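Local coordinates for protein Alpha/beta hydrolase (Streptomyces albidoflavus, PDB 6KSU) that probably releases non-ribosomal peptides from their synthetase by heterochiral macrolactamization, as a cyclase of the penicillin-binding-protein and beta-lactamase family, at residues 379-392 / 424-436. Residues are numbered along the deposited sequence; the frame is centred on the assembly and turned at random.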
loop_
_atom_site.group_PDB
_atom_site.type_symbol
_atom_site.label_atom_id
_atom_site.label_comp_id
_atom_site.label_asym_id
_atom_site.label_seq_id
_atom_site.Cartn_x
_atom_site.Cartn_y
_atom_site.Cartn_z
ATOM N N PRO A 379 -7.366 -16.064 -6.891
ATOM C CA PRO A 379 -7.737 -17.427 -7.280
ATOM C C PRO A 379 -8.959 -17.425 -8.186
ATOM O O PRO A 379 -9.848 -16.577 -8.080
ATOM C CB PRO A 379 -8.044 -18.109 -5.944
ATOM C CG PRO A 379 -8.418 -16.977 -5.032
ATOM C CD PRO A 379 -7.559 -15.822 -5.452
ATOM N N VAL A 380 -8.985 -18.383 -9.098
ATOM C CA VAL A 380 -10.165 -18.673 -9.903
ATOM C C VAL A 380 -10.679 -20.043 -9.469
ATOM O O VAL A 380 -9.904 -21.010 -9.451
ATOM C CB VAL A 380 -9.850 -18.636 -11.407
ATOM C CG1 VAL A 380 -11.119 -18.826 -12.220
ATOM C CG2 VAL A 380 -9.175 -17.319 -11.764
ATOM N N PRO A 381 -11.952 -20.169 -9.089
ATOM C CA PRO A 381 -12.428 -21.422 -8.476
ATOM C C PRO A 381 -12.593 -22.537 -9.501
ATOM O O PRO A 381 -13.189 -22.337 -10.563
ATOM C CB PRO A 381 -13.778 -21.027 -7.865
ATOM C CG PRO A 381 -13.800 -19.525 -7.873
ATOM C CD PRO A 381 -12.961 -19.101 -9.029
ATOM N N ASP A 382 -12.072 -23.724 -9.161
ATOM C CA ASP A 382 -12.212 -24.892 -10.029
ATOM C C ASP A 382 -13.651 -25.378 -10.069
ATOM O O ASP A 382 -14.168 -25.743 -11.131
ATOM C CB ASP A 382 -11.337 -26.052 -9.540
ATOM C CG ASP A 382 -9.911 -25.651 -9.255
ATOM O OD1 ASP A 382 -9.111 -26.558 -8.934
ATOM O OD2 ASP A 382 -9.585 -24.450 -9.337
ATOM N N SER A 383 -14.306 -25.388 -8.912
ATOM C CA SER A 383 -15.511 -26.153 -8.659
ATOM C C SER A 383 -16.756 -25.418 -9.147
ATOM O O SER A 383 -16.725 -24.240 -9.512
ATOM C CB SER A 383 -15.632 -26.436 -7.166
ATOM O OG SER A 383 -15.734 -25.217 -6.447
ATOM N N ALA A 384 -17.870 -26.151 -9.141
ATOM C CA ALA A 384 -19.195 -25.646 -9.443
ATOM C C ALA A 384 -19.743 -24.872 -8.247
ATOM O O ALA A 384 -19.340 -25.117 -7.110
ATOM C CB ALA A 384 -20.128 -26.801 -9.788
ATOM N N PRO A 385 -20.646 -23.923 -8.479
ATOM C CA PRO A 385 -21.199 -23.144 -7.364
ATOM C C PRO A 385 -21.893 -24.043 -6.353
ATOM O O PRO A 385 -22.587 -24.992 -6.717
ATOM C CB PRO A 385 -22.201 -22.205 -8.042
ATOM C CG PRO A 385 -21.806 -22.174 -9.472
ATOM C CD PRO A 385 -21.204 -23.505 -9.773
ATOM N N LEU A 386 -21.702 -23.733 -5.074
ATOM C CA LEU A 386 -22.382 -24.477 -4.032
ATOM C C LEU A 386 -23.846 -24.059 -3.941
ATOM O O LEU A 386 -24.270 -23.034 -4.485
ATOM C CB LEU A 386 -21.715 -24.266 -2.676
ATOM C CG LEU A 386 -20.205 -24.410 -2.603
ATOM C CD1 LEU A 386 -19.715 -23.862 -1.282
ATOM C CD2 LEU A 386 -19.810 -25.859 -2.808
ATOM N N ALA A 387 -24.612 -24.880 -3.225
ATOM C CA ALA A 387 -25.993 -24.557 -2.909
ATOM C C ALA A 387 -26.061 -23.240 -2.143
ATOM O O ALA A 387 -25.238 -22.989 -1.258
ATOM C CB ALA A 387 -26.623 -25.676 -2.076
ATOM N N PRO A 388 -27.014 -22.372 -2.463
ATOM C CA PRO A 388 -27.089 -21.084 -1.762
ATOM C C PRO A 388 -27.399 -21.311 -0.291
ATOM O O PRO A 388 -28.447 -21.851 0.057
ATOM C CB PRO A 388 -28.218 -20.342 -2.485
ATOM C CG PRO A 388 -28.983 -21.398 -3.236
ATOM C CD PRO A 388 -28.081 -22.561 -3.463
ATOM N N ASP A 389 -26.463 -20.928 0.569
ATOM C CA ASP A 389 -26.624 -21.101 2.004
ATOM C C ASP A 389 -27.268 -19.842 2.575
ATOM O O ASP A 389 -26.699 -18.749 2.469
ATOM C CB ASP A 389 -25.273 -21.381 2.663
ATOM C CG ASP A 389 -25.410 -21.942 4.069
ATOM O OD1 ASP A 389 -25.141 -23.150 4.257
ATOM O OD2 ASP A 389 -25.787 -21.179 4.986
ATOM N N ALA A 390 -28.452 -19.990 3.171
ATOM C CA ALA A 390 -29.177 -18.849 3.721
ATOM C C ALA A 390 -28.707 -18.457 5.127
ATOM O O ALA A 390 -29.396 -17.682 5.800
ATOM C CB ALA A 390 -30.682 -19.129 3.721
ATOM N N GLY A 391 -27.566 -18.979 5.580
ATOM C CA GLY A 391 -26.867 -18.483 6.744
ATOM C C GLY A 391 -25.778 -17.490 6.413
ATOM O O GLY A 391 -25.149 -16.939 7.323
ATOM N N HIS A 392 -25.523 -17.261 5.125
ATOM C CA HIS A 392 -24.629 -16.200 4.700
ATOM C C HIS A 392 -25.316 -14.845 4.696
ATOM O O HIS A 392 -24.631 -13.828 4.573
ATOM C CB HIS A 392 -24.083 -16.503 3.303
ATOM C CG HIS A 392 -22.984 -17.523 3.291
ATOM N ND1 HIS A 392 -23.223 -18.879 3.315
ATOM C CD2 HIS A 392 -21.635 -17.383 3.254
ATOM C CE1 HIS A 392 -22.076 -19.533 3.295
ATOM N NE2 HIS A 392 -21.098 -18.648 3.256
ATOM N N ARG A 424 -24.786 -10.804 -8.616
ATOM C CA ARG A 424 -25.113 -12.206 -8.392
ATOM C C ARG A 424 -23.960 -12.881 -7.644
ATOM O O ARG A 424 -22.795 -12.779 -8.052
ATOM C CB ARG A 424 -25.401 -12.926 -9.712
ATOM C CG ARG A 424 -26.405 -12.220 -10.629
ATOM C CD ARG A 424 -27.120 -13.212 -11.547
ATOM N NE ARG A 424 -27.876 -14.198 -10.763
ATOM C CZ ARG A 424 -29.211 -14.314 -10.737
ATOM N NH1 ARG A 424 -29.985 -13.508 -11.464
ATOM N NH2 ARG A 424 -29.776 -15.246 -9.973
ATOM N N LEU A 425 -24.287 -13.572 -6.550
ATOM C CA LEU A 425 -23.289 -14.132 -5.638
ATOM C C LEU A 425 -23.192 -15.638 -5.836
ATOM O O LEU A 425 -24.153 -16.358 -5.567
ATOM C CB LEU A 425 -23.655 -13.823 -4.185
ATOM C CG LEU A 425 -22.604 -14.146 -3.108
ATOM C CD1 LEU A 425 -21.274 -13.432 -3.420
ATOM C CD2 LEU A 425 -23.108 -13.701 -1.779
ATOM N N SER A 426 -22.049 -16.113 -6.304
ATOM C CA SER A 426 -21.798 -17.541 -6.429
ATOM C C SER A 426 -20.903 -17.978 -5.287
ATOM O O SER A 426 -19.816 -17.416 -5.101
ATOM C CB SER A 426 -21.129 -17.896 -7.751
ATOM O OG SER A 426 -22.015 -17.717 -8.813
ATOM N N LEU A 427 -21.366 -18.967 -4.525
ATOM C CA LEU A 427 -20.590 -19.540 -3.433
ATOM C C LEU A 427 -19.801 -20.732 -3.952
ATOM O O LEU A 427 -20.343 -21.566 -4.687
ATOM C CB LEU A 427 -21.507 -19.971 -2.294
ATOM C CG LEU A 427 -22.175 -18.852 -1.495
ATOM C CD1 LEU A 427 -22.849 -19.419 -0.281
ATOM C CD2 LEU A 427 -21.153 -17.786 -1.104
ATOM N N HIS A 428 -18.525 -20.807 -3.576
ATOM C CA HIS A 428 -17.608 -21.820 -4.087
ATOM C C HIS A 428 -16.910 -22.505 -2.921
ATOM O O HIS A 428 -17.076 -22.124 -1.759
ATOM C CB HIS A 428 -16.578 -21.204 -5.046
ATOM C CG HIS A 428 -17.105 -20.994 -6.428
ATOM N ND1 HIS A 428 -17.609 -19.784 -6.854
ATOM C CD2 HIS A 428 -17.249 -21.847 -7.468
ATOM C CE1 HIS A 428 -18.018 -19.893 -8.105
ATOM N NE2 HIS A 428 -17.823 -21.140 -8.498
ATOM N N GLU A 429 -16.107 -23.515 -3.246
ATOM C CA GLU A 429 -15.412 -24.285 -2.224
ATOM C C GLU A 429 -14.294 -23.459 -1.592
ATOM O O GLU A 429 -13.860 -22.434 -2.127
ATOM C CB GLU A 429 -14.859 -25.581 -2.818
ATOM C CG GLU A 429 -15.932 -26.686 -2.940
ATOM C CD GLU A 429 -15.400 -27.999 -3.502
ATOM O OE1 GLU A 429 -14.524 -28.619 -2.855
ATOM O OE2 GLU A 429 -15.870 -28.424 -4.583
ATOM N N ASP A 430 -13.836 -23.920 -0.427
ATOM C CA ASP A 430 -12.840 -23.215 0.380
ATOM C C ASP A 430 -13.339 -21.839 0.823
ATOM O O ASP A 430 -12.536 -20.934 1.098
ATOM C CB ASP A 430 -11.500 -23.093 -0.356
ATOM C CG ASP A 430 -10.873 -24.447 -0.659
ATOM O OD1 ASP A 430 -10.942 -25.355 0.207
ATOM O OD2 ASP A 430 -10.317 -24.607 -1.773
ATOM N N ASP A 431 -14.665 -21.685 0.912
ATOM C CA ASP A 431 -15.324 -20.442 1.321
ATOM C C ASP A 431 -15.033 -19.291 0.350
ATOM O O ASP A 431 -15.103 -18.120 0.726
ATOM C CB ASP A 431 -14.939 -20.035 2.760
ATOM C CG ASP A 431 -15.742 -20.790 3.851
ATOM O OD1 ASP A 431 -15.261 -20.847 5.005
ATOM O OD2 ASP A 431 -16.842 -21.320 3.574
ATOM N N LEU A 432 -14.712 -19.596 -0.902
ATOM C CA LEU A 432 -14.561 -18.554 -1.902
ATOM C C LEU A 432 -15.921 -18.085 -2.413
ATOM O O LEU A 432 -16.942 -18.758 -2.264
ATOM C CB LEU A 432 -13.719 -19.057 -3.072
ATOM C CG LEU A 432 -12.206 -18.953 -2.904
ATOM C CD1 LEU A 432 -11.496 -20.151 -3.537
ATOM C CD2 LEU A 432 -11.744 -17.643 -3.518
ATOM N N PHE A 433 -15.921 -16.911 -3.041
ATOM C CA PHE A 433 -17.122 -16.427 -3.696
ATOM C C PHE A 433 -16.735 -15.469 -4.800
ATOM O O PHE A 433 -15.737 -14.743 -4.703
ATOM C CB PHE A 433 -18.078 -15.718 -2.737
ATOM C CG PHE A 433 -17.621 -14.349 -2.303
ATOM C CD1 PHE A 433 -17.055 -14.163 -1.049
ATOM C CD2 PHE A 433 -17.785 -13.239 -3.131
ATOM C CE1 PHE A 433 -16.667 -12.915 -0.632
ATOM C CE2 PHE A 433 -17.372 -11.988 -2.726
ATOM C CZ PHE A 433 -16.821 -11.819 -1.481
ATOM N N VAL A 434 -17.566 -15.449 -5.830
ATOM C CA VAL A 434 -17.467 -14.484 -6.912
ATOM C C VAL A 434 -18.808 -13.771 -7.018
ATOM O O VAL A 434 -19.864 -14.421 -7.057
ATOM C CB VAL A 434 -17.099 -15.177 -8.228
ATOM C CG1 VAL A 434 -17.192 -14.202 -9.406
ATOM C CG2 VAL A 434 -15.719 -15.774 -8.118
ATOM N N ALA A 435 -18.772 -12.439 -7.020
ATOM C CA ALA A 435 -19.962 -11.607 -7.182
ATOM C C ALA A 435 -19.891 -10.964 -8.562
ATOM O O ALA A 435 -18.985 -10.167 -8.828
ATOM C CB ALA A 435 -20.045 -10.540 -6.091
ATOM N N ARG A 436 -20.820 -11.310 -9.443
ATOM C CA ARG A 436 -20.837 -10.732 -10.784
ATOM C C ARG A 436 -21.839 -9.588 -10.813
ATOM O O ARG A 436 -22.982 -9.756 -10.386
ATOM C CB ARG A 436 -21.165 -11.766 -11.863
ATOM C CG ARG A 436 -21.087 -11.178 -13.312
ATOM C CD ARG A 436 -19.786 -11.497 -14.121
ATOM N NE ARG A 436 -18.894 -10.337 -14.286
ATOM C CZ ARG A 436 -17.902 -10.255 -15.176
ATOM N NH1 ARG A 436 -17.662 -11.249 -16.016
ATOM N NH2 ARG A 436 -17.164 -9.166 -15.242
HETATM O O HOH W 1 -23.751 -20.223 -5.041
#
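The H428 imidazole is clasped by the proline-rich linker 379-392. P381 lies over one ring face, its CB 3.8 Å from the ring centroid in a CH-pi contact, and P385 CA lies over the opposite face. In H428, CG lies anti to the carbonyl carbon (chi1 -81°), and a chi2 of 96° turns the ring faces to P381 and P385. The backbone O of S383 meets the ring edge near its plane, 3.2 Å from H428 CD2. Beside it, S383 CB packs 3.3 Å from E429 OE2.

The one direct hydrogen bond between the segments runs from L386 N to L427 O, at 2.6 Å, and is nearly straight. P385 CA adds a CA-H...O contact to the same oxygen. A water extends the pairing: it donates to L386 O and accepts from L427 N. L427, at the end of its strand, thus meets L386 directly through O and by way of the water through N, although 379-392 has no regular strand.

The side chains of L386 and L427 part beyond their CB atoms. L386 sends CD1 over the H428 carbonyl and CD2 to E429 CG. L427 has an extended chi2 (-170°), and its CD1 reaches the H392 ring, 3.8 Å from the centroid and over one face. This is a second CH-pi contact. Near H392, an Asx turn from D389 OD2 to G391 N braces a type I turn. At the other end, P379 CG touches L432 CD2 at 3.7 Å.

The linker follows helix 355-365 and leads to strand 394-398, the first strand of the C-terminal antiparallel barrel. It crosses the hairpin of strands 420-427 and 432-437. L427 also touches L413 and F449 on the flanking strands, while H392 meets F449 edge-to-face and packs on V458.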